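Local coordinates for protein EDTA monooxygenase (EDTA-degrading bacterium BNC1, PDB 5DQP) that probably oxidises EDTA with molecular oxygen and reduced FMN, as a flavin-dependent monooxygenase of the luciferase-like family, at residues A[228-234]-A[261-267]; A[5-11]-A[379-384]; A[57-61]-A[129-135]; A[92-98]-A[121-127]. Where two conformers were deposited one is given. Numbering follows the deposited sequence.

Overall arrangement
The chain folds into a TIM barrel, the fold of luciferase-like monooxygenases, and three of the four contacts pair neighbouring barrel strands. Contact 2 opens first, at residues 5-11, and closes last, at 379-384, so the other three nest inside its loop. Contact 3 opens next, at 57-61, and closes at 129-135. Contact 4, between 92-98 and 121-127, is nested within it. Contact 1, between 228-234 and 261-267, follows both in series. Contacts 1 and 2 are neighbours in the sheet, where Val263 N lies 2.8 Å from Asp379 OD2. Contact 4 touches both through Ile92 in the barrel interior. Contact 3 joins the loop after strand 52-55 to helix 130-135.

Contact 1: residues A[228-234]-A[261-267]; sequences EIIYAFL and TLVLPSF
Ile230 reaches across the pair and lays CD1 on Thr261 CG2, 3.6 Å away. Residues 229-233 and 262-267 are extended; Glu228, just before, is not (psi -29°). Strands 229-233 and 262-267 run parallel, with axes 4.2 Å apart at closest and crossing at -39°. Ile229 pairs with Leu262, Ile230 with Val263, Tyr231 with Leu264 and Ala232 with Pro265. Hydrogen bonds alternate: Leu262 N to Glu228 O (2.8 Å), Ile230 N to Leu262 O (2.8 Å), Leu264 N to Ile230 O (2.8 Å), Ala232 N to Leu264 O (3.0 Å) and Ser266 N to Ala232 O (2.8 Å). Ile229, Tyr231, Leu262 and Leu264 share one face, all with chi1 m. Ile229 CG2 packs 3.7 Å from Leu264 CG. Ile230, Ala232, Val263 and Pro265 take the other face, with Ala232 CB 3.9 Å from Val263 CG1. Ile230 and Val263 meet Phe243 of helix 237-253. Past the last bond, Leu234 (chi1 t) sets CD2 3.6 Å from Phe267 CB. A water bridges Leu234 N (3.1 Å) and Ser266 O (2.8 Å). Tyr231 stacks edge-to-face on Phe54 across the barrel interior. Helix 237-253 links the two strands, making this a beta-alpha-beta unit of the TIM barrel.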
# COMPACT_ATOMS: atom_id res chain seq x y z
N GLU A 228 -17.87 -11.64 0.62
CA GLU A 228 -18.28 -12.11 -0.70
C GLU A 228 -17.50 -13.32 -1.12
O GLU A 228 -18.00 -14.15 -1.88
CB GLU A 228 -18.10 -10.99 -1.72
CG GLU A 228 -18.66 -9.71 -1.18
CD GLU A 228 -18.52 -8.54 -2.13
OE1 GLU A 228 -17.65 -7.66 -1.89
OE2 GLU A 228 -19.30 -8.50 -3.10
N ILE A 229 -16.27 -13.43 -0.63
CA ILE A 229 -15.48 -14.64 -0.72
C ILE A 229 -15.14 -15.09 0.69
O ILE A 229 -14.74 -14.28 1.54
CB ILE A 229 -14.19 -14.47 -1.53
CG1 ILE A 229 -14.46 -13.75 -2.85
CG2 ILE A 229 -13.55 -15.83 -1.75
CD1 ILE A 229 -13.18 -13.47 -3.65
N ILE A 230 -15.31 -16.38 0.94
CA ILE A 230 -14.97 -16.99 2.21
C ILE A 230 -13.94 -18.08 1.93
O ILE A 230 -14.18 -18.96 1.09
CB ILE A 230 -16.22 -17.57 2.89
CG1 ILE A 230 -17.37 -16.53 2.89
CG2 ILE A 230 -15.86 -18.14 4.27
CD1 ILE A 230 -18.70 -17.08 3.36
N TYR A 231 -12.81 -18.00 2.62
CA TYR A 231 -11.82 -19.08 2.61
C TYR A 231 -12.21 -20.13 3.63
O TYR A 231 -12.68 -19.81 4.72
CB TYR A 231 -10.44 -18.55 2.97
CG TYR A 231 -9.87 -17.60 1.97
CD1 TYR A 231 -10.48 -17.39 0.74
CD2 TYR A 231 -8.70 -16.90 2.26
CE1 TYR A 231 -9.94 -16.52 -0.19
CE2 TYR A 231 -8.15 -16.03 1.34
CZ TYR A 231 -8.76 -15.84 0.12
OH TYR A 231 -8.21 -14.96 -0.78
N ALA A 232 -12.01 -21.40 3.27
CA ALA A 232 -12.42 -22.51 4.11
C ALA A 232 -11.29 -23.52 4.25
O ALA A 232 -10.35 -23.57 3.45
CB ALA A 232 -13.68 -23.21 3.56
N PHE A 233 -11.41 -24.32 5.30
CA PHE A 233 -10.51 -25.42 5.55
C PHE A 233 -10.84 -26.56 4.60
O PHE A 233 -12.01 -26.82 4.29
CB PHE A 233 -10.65 -25.85 7.02
CG PHE A 233 -9.78 -27.00 7.40
CD1 PHE A 233 -8.40 -26.86 7.46
CD2 PHE A 233 -10.35 -28.23 7.75
CE1 PHE A 233 -7.60 -27.93 7.83
CE2 PHE A 233 -9.56 -29.29 8.13
CZ PHE A 233 -8.18 -29.14 8.16
N LEU A 234 -9.81 -27.23 4.10
CA LEU A 234 -10.03 -28.38 3.23
C LEU A 234 -10.10 -29.62 4.12
O LEU A 234 -9.15 -30.39 4.25
CB LEU A 234 -8.95 -28.47 2.17
CG LEU A 234 -9.19 -29.61 1.17
CD1 LEU A 234 -10.06 -29.13 0.05
CD2 LEU A 234 -7.87 -30.19 0.63
N THR A 261 -21.98 -14.88 -2.65
CA THR A 261 -21.00 -15.55 -1.80
C THR A 261 -20.35 -16.72 -2.54
O THR A 261 -21.04 -17.61 -3.05
CB THR A 261 -21.67 -16.08 -0.52
OG1 THR A 261 -22.21 -14.97 0.23
CG2 THR A 261 -20.68 -16.86 0.35
N LEU A 262 -19.03 -16.71 -2.59
CA LEU A 262 -18.22 -17.82 -3.06
C LEU A 262 -17.42 -18.37 -1.89
O LEU A 262 -16.91 -17.59 -1.07
CB LEU A 262 -17.29 -17.36 -4.19
CG LEU A 262 -17.95 -16.73 -5.43
CD1 LEU A 262 -16.87 -16.14 -6.31
CD2 LEU A 262 -18.73 -17.76 -6.20
N VAL A 263 -17.34 -19.70 -1.79
CA VAL A 263 -16.53 -20.40 -0.79
C VAL A 263 -15.35 -21.07 -1.49
O VAL A 263 -15.53 -21.85 -2.44
CB VAL A 263 -17.36 -21.44 -0.01
CG1 VAL A 263 -16.48 -22.20 0.99
CG2 VAL A 263 -18.53 -20.77 0.70
N LEU A 264 -14.14 -20.80 -1.00
CA LEU A 264 -12.91 -21.34 -1.58
C LEU A 264 -12.10 -22.02 -0.48
O LEU A 264 -11.43 -21.33 0.31
CB LEU A 264 -12.07 -20.26 -2.24
CG LEU A 264 -12.75 -19.19 -3.08
CD1 LEU A 264 -11.70 -18.37 -3.81
CD2 LEU A 264 -13.73 -19.80 -4.07
N PRO A 265 -12.14 -23.36 -0.39
CA PRO A 265 -11.22 -24.07 0.50
C PRO A 265 -9.78 -23.87 0.06
O PRO A 265 -9.48 -23.76 -1.13
CB PRO A 265 -11.65 -25.54 0.36
CG PRO A 265 -13.05 -25.50 -0.18
CD PRO A 265 -13.00 -24.30 -1.13
N SER A 266 -8.89 -23.81 1.04
CA SER A 266 -7.49 -23.50 0.84
C SER A 266 -6.69 -24.77 1.07
O SER A 266 -6.99 -25.53 2.00
CB SER A 266 -7.02 -22.38 1.79
OG SER A 266 -5.67 -22.01 1.55
N PHE A 267 -5.69 -25.02 0.23
CA PHE A 267 -4.89 -26.21 0.44
C PHE A 267 -3.52 -26.05 -0.20
O PHE A 267 -3.30 -25.18 -1.06
CB PHE A 267 -5.60 -27.46 -0.10
CG PHE A 267 -5.56 -27.57 -1.59
CD1 PHE A 267 -6.36 -26.77 -2.36
CD2 PHE A 267 -4.71 -28.46 -2.22
CE1 PHE A 267 -6.31 -26.86 -3.74
CE2 PHE A 267 -4.68 -28.55 -3.60
CZ PHE A 267 -5.48 -27.75 -4.35
O HOH W 1 -6.85 -26.64 4.56

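Contact 2: residues A[5-11]-A[379-384]; sequences RMYLVSW and DGFVIN
Strands 7-11 and 380-383 run parallel, with axes 4.5 Å apart at closest approach and only 12° from aligned. They join the first and last strands and so close the TIM barrel. Tyr7 pairs with Gly380, Leu8 with Phe381, Val9 with Val382 and Ser10 with Ile383. The backbone hydrogen bonds are Tyr7 N to Asp379 O (3.1 Å), Phe381 N to Tyr7 O (2.8 Å, the position of Tyr7 O being less certain), Val9 N to Phe381 O (2.9 Å), Ile383 N to Val9 O (2.7 Å) and Trp11 N to Ile383 O (2.9 Å). Gly380 has phi 163° and psi -168°.

Leu8, Ser10, Phe381 and Ile383 share the face that meets the outer helices. Leu8 CD2 lies 3.9 Å from Ile383 CD1 and 4.2 Å from Phe381 CB. Met6 is extended (chi1 and chi2 t), so SD reaches the edge of the Phe381 ring, 4.1 Å from CE1, a Met-aromatic contact. Leu403 of helix 390-405 packs on Met6 and Leu8. Val9 and Val382 lie on the interior face, CG1 to CG1 4.2 Å, and both touch Leu264. Asp379 accepts from Val263 N and forms a salt bridge with Arg248. Trp11 NE1 bonds to Ser266 OG. Asn384 CB lies over the face of the indole (chi1 m) in a CH-pi contact, 3.7 Å from the centroid of the Trp11 five-membered ring.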
# COMPACT_ATOMS: atom_id res chain seq x y z
N ARG A 5 -18.58 -21.98 -13.28
CA ARG A 5 -17.23 -22.48 -13.48
C ARG A 5 -16.45 -22.33 -12.17
O ARG A 5 -16.87 -21.66 -11.24
CB ARG A 5 -16.56 -21.75 -14.67
CG ARG A 5 -16.46 -20.22 -14.56
CD ARG A 5 -15.21 -19.79 -13.77
NE ARG A 5 -14.86 -18.39 -13.98
CZ ARG A 5 -13.73 -17.82 -13.58
NH1 ARG A 5 -13.53 -16.52 -13.82
NH2 ARG A 5 -12.79 -18.52 -12.93
N MET A 6 -15.30 -23.00 -12.12
CA MET A 6 -14.44 -23.02 -10.93
C MET A 6 -13.58 -21.76 -10.85
O MET A 6 -13.02 -21.32 -11.86
CB MET A 6 -13.53 -24.26 -11.00
CG MET A 6 -12.57 -24.45 -9.84
SD MET A 6 -11.47 -25.85 -10.14
CE MET A 6 -12.66 -27.18 -10.38
N TYR A 7 -13.44 -21.20 -9.65
CA TYR A 7 -12.56 -20.06 -9.42
C TYR A 7 -11.28 -20.51 -8.72
O TYR A 7 -11.30 -21.45 -7.91
CB TYR A 7 -13.25 -18.97 -8.59
CG TYR A 7 -14.52 -18.47 -9.23
CD1 TYR A 7 -14.49 -17.49 -10.21
CD2 TYR A 7 -15.76 -19.02 -8.88
CE1 TYR A 7 -15.66 -17.06 -10.82
CE2 TYR A 7 -16.92 -18.60 -9.49
CZ TYR A 7 -16.87 -17.62 -10.46
OH TYR A 7 -18.02 -17.20 -11.06
N LEU A 8 -10.16 -19.86 -9.03
CA LEU A 8 -8.87 -20.19 -8.45
C LEU A 8 -8.14 -18.95 -7.98
O LEU A 8 -8.05 -17.95 -8.71
CB LEU A 8 -7.99 -20.94 -9.46
CG LEU A 8 -8.43 -22.34 -9.87
CD1 LEU A 8 -7.49 -22.84 -10.94
CD2 LEU A 8 -8.45 -23.32 -8.66
N VAL A 9 -7.58 -19.01 -6.77
CA VAL A 9 -6.80 -17.92 -6.20
C VAL A 9 -5.48 -18.50 -5.71
O VAL A 9 -5.45 -19.61 -5.16
CB VAL A 9 -7.56 -17.25 -5.03
CG1 VAL A 9 -6.65 -16.18 -4.34
CG2 VAL A 9 -8.87 -16.65 -5.53
N SER A 10 -4.38 -17.76 -5.89
CA SER A 10 -3.05 -18.26 -5.56
C SER A 10 -2.42 -17.42 -4.46
O SER A 10 -2.22 -16.21 -4.64
CB SER A 10 -2.13 -18.27 -6.78
OG SER A 10 -2.05 -16.97 -7.40
N TRP A 11 -2.10 -18.05 -3.33
CA TRP A 11 -1.28 -17.37 -2.33
C TRP A 11 -0.00 -16.90 -2.99
O TRP A 11 0.59 -17.59 -3.83
CB TRP A 11 -0.90 -18.30 -1.18
CG TRP A 11 -1.94 -18.72 -0.26
CD1 TRP A 11 -3.03 -19.49 -0.54
CD2 TRP A 11 -1.97 -18.48 1.16
NE1 TRP A 11 -3.76 -19.72 0.60
CE2 TRP A 11 -3.13 -19.11 1.66
CE3 TRP A 11 -1.14 -17.78 2.04
CZ2 TRP A 11 -3.48 -19.07 3.02
CZ3 TRP A 11 -1.48 -17.74 3.39
CH2 TRP A 11 -2.64 -18.38 3.86
N ASP A 379 -16.76 -23.48 -4.39
CA ASP A 379 -16.91 -22.75 -5.64
C ASP A 379 -15.59 -22.56 -6.38
O ASP A 379 -15.58 -22.03 -7.50
CB ASP A 379 -17.56 -21.38 -5.37
CG ASP A 379 -18.90 -21.51 -4.63
OD1 ASP A 379 -19.87 -21.97 -5.28
OD2 ASP A 379 -18.97 -21.21 -3.42
N GLY A 380 -14.49 -22.98 -5.77
CA GLY A 380 -13.16 -22.80 -6.31
C GLY A 380 -12.20 -23.01 -5.16
O GLY A 380 -12.60 -23.47 -4.10
N PHE A 381 -10.93 -22.65 -5.37
CA PHE A 381 -9.92 -23.00 -4.38
C PHE A 381 -8.85 -21.93 -4.28
O PHE A 381 -8.58 -21.20 -5.23
CB PHE A 381 -9.25 -24.36 -4.70
CG PHE A 381 -10.24 -25.48 -4.84
CD1 PHE A 381 -10.86 -25.73 -6.05
CD2 PHE A 381 -10.60 -26.24 -3.74
CE1 PHE A 381 -11.79 -26.74 -6.18
CE2 PHE A 381 -11.52 -27.25 -3.86
CZ PHE A 381 -12.13 -27.48 -5.10
N VAL A 382 -8.27 -21.83 -3.08
CA VAL A 382 -7.05 -21.07 -2.84
C VAL A 382 -5.89 -22.05 -2.86
O VAL A 382 -5.82 -22.96 -2.02
CB VAL A 382 -7.10 -20.30 -1.51
CG1 VAL A 382 -6.04 -19.19 -1.50
CG2 VAL A 382 -8.53 -19.74 -1.18
N ILE A 383 -4.98 -21.86 -3.80
CA ILE A 383 -3.79 -22.69 -3.99
C ILE A 383 -2.63 -22.07 -3.22
O ILE A 383 -2.21 -20.95 -3.52
CB ILE A 383 -3.45 -22.80 -5.49
CG1 ILE A 383 -4.66 -23.29 -6.28
CG2 ILE A 383 -2.21 -23.67 -5.74
CD1 ILE A 383 -4.78 -22.57 -7.64
N ASN A 384 -2.12 -22.80 -2.25
CA ASN A 384 -1.06 -22.32 -1.35
C ASN A 384 0.21 -23.08 -1.73
O ASN A 384 0.51 -24.14 -1.17
CB ASN A 384 -1.49 -22.57 0.09
CG ASN A 384 -0.69 -21.77 1.11
OD1 ASN A 384 0.15 -20.93 0.76
ND2 ASN A 384 -0.98 -22.01 2.40
O HOH W 2 -17.96 -22.03 -8.91
O HOH W 3 0.40 -20.28 -4.34

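Contact 3: residues A[57-61]-A[129-135]; sequences DQPQL and NPAVAAN
Two side-chain amides of helix 130-135 and its N-cap hold the irregular segment 57-61. Asn135 ND2 donates to Pro59 O (3.0 Å), and Asn129 ND2 donates to Gln58 OE1 (3.1 Å). Gln58 OE1 also accepts from Gln60 NE2 (2.8 Å). Asn129 is the N-cap: its OD1 (chi1 t) accepts from Ala131 N at 3.0 Å. A water joins Leu61 N (2.8 Å) to Asn135 ND2 (3.2 Å). Pro59 centres an inverse gamma turn (phi -81°, psi 72°). Packing gathers round Val132 (chi1 t). Its CG2 lies 3.4 Å from Gln60 CG, and its CG1 3.8 Å from Pro59 CD. Gln60 folds back, with chi1 and chi2 both p, and its OE1 bonds to Thr62. Asp57, a predicted FMN ligand, makes no contact with the helix; it forms a salt bridge with Arg107 of the second subunit. The contact thus joins the loop after strand 52-55 to the short helix after strand 120-125, within the subunit interface, where Pro59 and Asn135 pack on Tyr103 of the second subunit.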
# COMPACT_ATOMS: atom_id res chain seq x y z
N ASP A 57 -1.41 -11.35 5.72
CA ASP A 57 -0.59 -10.37 6.42
C ASP A 57 -0.86 -10.38 7.92
O ASP A 57 -1.98 -10.60 8.36
CB ASP A 57 -0.83 -8.95 5.88
CG ASP A 57 0.09 -7.93 6.54
OD1 ASP A 57 1.31 -8.20 6.54
OD2 ASP A 57 -0.40 -6.89 7.05
N GLN A 58 0.20 -10.13 8.68
CA GLN A 58 0.11 -9.74 10.08
C GLN A 58 1.20 -8.69 10.25
O GLN A 58 2.33 -8.90 9.77
CB GLN A 58 0.34 -10.90 11.05
CG GLN A 58 -0.88 -11.78 11.19
CD GLN A 58 -0.63 -12.90 12.16
OE1 GLN A 58 0.40 -12.93 12.83
NE2 GLN A 58 -1.58 -13.83 12.25
N PRO A 59 0.91 -7.57 10.89
CA PRO A 59 1.97 -6.58 11.18
C PRO A 59 2.78 -6.96 12.43
O PRO A 59 2.64 -6.37 13.50
CB PRO A 59 1.18 -5.27 11.35
CG PRO A 59 -0.31 -5.64 11.15
CD PRO A 59 -0.43 -7.11 11.28
N GLN A 60 3.60 -8.00 12.28
CA GLN A 60 4.64 -8.37 13.23
C GLN A 60 5.72 -9.15 12.49
O GLN A 60 5.48 -9.70 11.41
CB GLN A 60 4.08 -9.22 14.38
CG GLN A 60 3.17 -10.35 13.94
CD GLN A 60 3.89 -11.63 13.58
OE1 GLN A 60 5.10 -11.76 13.78
NE2 GLN A 60 3.14 -12.59 13.05
N LEU A 61 6.92 -9.18 13.08
CA LEU A 61 8.01 -10.04 12.65
C LEU A 61 8.18 -11.21 13.62
O LEU A 61 8.29 -11.01 14.84
CB LEU A 61 9.32 -9.27 12.57
CG LEU A 61 10.55 -10.12 12.21
CD1 LEU A 61 10.34 -10.80 10.87
CD2 LEU A 61 11.78 -9.22 12.16
N ASN A 129 -3.22 -11.98 17.50
CA ASN A 129 -1.82 -12.18 17.86
C ASN A 129 -1.35 -11.03 18.77
O ASN A 129 -1.29 -9.88 18.34
CB ASN A 129 -0.96 -12.28 16.60
CG ASN A 129 0.49 -12.61 16.90
OD1 ASN A 129 0.91 -12.61 18.05
ND2 ASN A 129 1.26 -12.91 15.86
N PRO A 130 -1.01 -11.31 20.04
CA PRO A 130 -0.59 -10.22 20.94
C PRO A 130 0.70 -9.52 20.53
O PRO A 130 0.93 -8.39 20.98
CB PRO A 130 -0.44 -10.92 22.30
CG PRO A 130 -0.24 -12.38 21.95
CD PRO A 130 -1.03 -12.63 20.71
N ALA A 131 1.56 -10.16 19.73
CA ALA A 131 2.71 -9.47 19.16
C ALA A 131 2.28 -8.32 18.25
O ALA A 131 2.88 -7.24 18.26
CB ALA A 131 3.59 -10.47 18.39
N VAL A 132 1.23 -8.54 17.46
CA VAL A 132 0.68 -7.47 16.64
C VAL A 132 0.16 -6.34 17.53
O VAL A 132 0.50 -5.17 17.33
CB VAL A 132 -0.42 -8.01 15.72
CG1 VAL A 132 -1.17 -6.82 15.02
CG2 VAL A 132 0.17 -8.98 14.73
N ALA A 133 -0.67 -6.69 18.52
CA ALA A 133 -1.28 -5.65 19.36
C ALA A 133 -0.22 -4.80 20.06
O ALA A 133 -0.43 -3.60 20.26
CB ALA A 133 -2.23 -6.29 20.37
N ALA A 134 0.95 -5.38 20.38
CA ALA A 134 2.01 -4.63 21.06
C ALA A 134 2.69 -3.62 20.14
O ALA A 134 3.31 -2.66 20.63
CB ALA A 134 3.05 -5.59 21.63
N ASN A 135 2.63 -3.83 18.83
CA ASN A 135 3.16 -2.86 17.88
C ASN A 135 2.25 -1.65 17.74
O ASN A 135 2.67 -0.64 17.18
CB ASN A 135 3.39 -3.54 16.52
CG ASN A 135 4.51 -4.53 16.58
OD1 ASN A 135 5.41 -4.37 17.40
ND2 ASN A 135 4.49 -5.56 15.72
O HOH W 4 6.89 -7.63 15.41

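Contact 4: residues A[92-98]-A[121-127]; sequences IVTASTS and GWNAVTT
Trp122 loses 67 Å² to segment 92-98, more than any other residue. With chi1 t, its indole swings back over the neighbouring strand, and NE1 donates to Ala95 O (3.0 Å). Val125 comes next with 63 Å²; its CG2 packs 3.7 Å from Thr94 CG2. Val125 O accepts from Thr97 N (2.8 Å), and Val125 N gives a weak bond to Ala95 O (3.3 Å). Strands 92-96 and 121-125 are parallel, with axes 4.4 Å apart at closest and crossed at -32°, with Ile92 paired to Gly121. Helix 102-115 connects them as a beta-alpha-beta unit of the TIM barrel. Thr97 buries 59 Å², with CG2 4.0 Å from Trp122 CZ2. Further bonds run Val93 N to Gly121 O (3.0 Å), Asn123 N to Val93 O (2.7 Å) and Ala95 N to Asn123 O (3.2 Å). Thr94, a predicted FMN ligand, bonds through OG1 to Leu55 O. At the strand ends, Ser96 OG and Thr127 OG1 hydrogen-bond at 2.6 Å, and Thr127 N donates to Ser98 OG (3.0 Å).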
# COMPACT_ATOMS: atom_id res chain seq x y z
N ILE A 92 -5.95 -9.94 -3.79
CA ILE A 92 -6.69 -9.87 -2.54
C ILE A 92 -5.67 -9.62 -1.46
O ILE A 92 -4.73 -10.41 -1.30
CB ILE A 92 -7.46 -11.18 -2.27
CG1 ILE A 92 -8.50 -11.43 -3.39
CG2 ILE A 92 -8.06 -11.17 -0.86
CD1 ILE A 92 -8.99 -12.90 -3.49
N VAL A 93 -5.85 -8.54 -0.70
CA VAL A 93 -4.89 -8.14 0.32
C VAL A 93 -5.54 -8.22 1.71
O VAL A 93 -6.71 -7.87 1.89
CB VAL A 93 -4.33 -6.74 0.02
CG1 VAL A 93 -3.65 -6.77 -1.35
CG2 VAL A 93 -5.43 -5.71 -0.00
N THR A 94 -4.76 -8.69 2.67
CA THR A 94 -5.21 -8.78 4.05
C THR A 94 -4.92 -7.49 4.79
O THR A 94 -3.79 -6.99 4.76
CB THR A 94 -4.50 -9.94 4.76
OG1 THR A 94 -4.83 -11.16 4.12
CG2 THR A 94 -4.89 -10.01 6.24
N ALA A 95 -5.93 -6.97 5.49
CA ALA A 95 -5.65 -5.93 6.48
C ALA A 95 -6.63 -6.04 7.64
O ALA A 95 -7.79 -6.42 7.45
CB ALA A 95 -5.70 -4.53 5.85
N SER A 96 -6.16 -5.67 8.83
CA SER A 96 -6.87 -5.91 10.08
C SER A 96 -7.89 -4.82 10.39
O SER A 96 -7.63 -3.63 10.20
CB SER A 96 -5.86 -6.00 11.23
OG SER A 96 -6.52 -6.16 12.48
N THR A 97 -9.05 -5.22 10.91
CA THR A 97 -9.96 -4.22 11.45
C THR A 97 -9.58 -3.79 12.87
O THR A 97 -10.16 -2.83 13.40
CB THR A 97 -11.40 -4.75 11.46
OG1 THR A 97 -11.45 -5.98 12.18
CG2 THR A 97 -11.91 -4.96 10.03
N SER A 98 -8.64 -4.49 13.50
CA SER A 98 -8.29 -4.22 14.89
C SER A 98 -7.32 -3.06 15.01
O SER A 98 -7.43 -2.25 15.93
CB SER A 98 -7.66 -5.46 15.53
OG SER A 98 -8.58 -6.53 15.53
N GLY A 121 -9.27 -6.86 -4.12
CA GLY A 121 -10.16 -7.08 -2.99
C GLY A 121 -9.44 -6.99 -1.64
O GLY A 121 -8.22 -6.84 -1.54
N TRP A 122 -10.23 -7.11 -0.57
CA TRP A 122 -9.73 -6.93 0.78
C TRP A 122 -10.20 -8.09 1.66
O TRP A 122 -11.40 -8.29 1.84
CB TRP A 122 -10.20 -5.59 1.36
CG TRP A 122 -9.97 -5.38 2.83
CD1 TRP A 122 -8.87 -5.73 3.55
CD2 TRP A 122 -10.89 -4.79 3.76
NE1 TRP A 122 -9.04 -5.38 4.88
CE2 TRP A 122 -10.27 -4.81 5.03
CE3 TRP A 122 -12.17 -4.24 3.64
CZ2 TRP A 122 -10.89 -4.30 6.17
CZ3 TRP A 122 -12.79 -3.74 4.77
CH2 TRP A 122 -12.15 -3.77 6.02
N ASN A 123 -9.24 -8.85 2.19
CA ASN A 123 -9.49 -9.89 3.19
C ASN A 123 -9.52 -9.20 4.55
O ASN A 123 -8.47 -8.84 5.09
CB ASN A 123 -8.41 -10.97 3.11
CG ASN A 123 -8.51 -11.99 4.24
OD1 ASN A 123 -7.51 -12.53 4.70
ND2 ASN A 123 -9.72 -12.25 4.68
N ALA A 124 -10.70 -8.99 5.11
CA ALA A 124 -10.83 -8.20 6.33
C ALA A 124 -10.71 -9.15 7.52
O ALA A 124 -11.55 -10.02 7.70
CB ALA A 124 -12.16 -7.45 6.35
N VAL A 125 -9.65 -9.01 8.31
CA VAL A 125 -9.41 -9.94 9.41
C VAL A 125 -9.47 -9.18 10.73
O VAL A 125 -9.47 -7.96 10.77
CB VAL A 125 -8.06 -10.68 9.27
CG1 VAL A 125 -8.01 -11.50 7.96
CG2 VAL A 125 -6.88 -9.72 9.34
N THR A 126 -9.57 -9.93 11.83
CA THR A 126 -9.34 -9.37 13.15
C THR A 126 -8.01 -9.89 13.67
O THR A 126 -7.47 -10.88 13.19
CB THR A 126 -10.46 -9.73 14.13
OG1 THR A 126 -10.32 -11.10 14.53
CG2 THR A 126 -11.83 -9.49 13.51
N THR A 127 -7.48 -9.21 14.68
CA THR A 127 -6.16 -9.54 15.19
C THR A 127 -6.29 -10.22 16.54
O THR A 127 -6.84 -9.65 17.49
CB THR A 127 -5.28 -8.30 15.32
OG1 THR A 127 -5.11 -7.69 14.04
CG2 THR A 127 -3.94 -8.71 15.88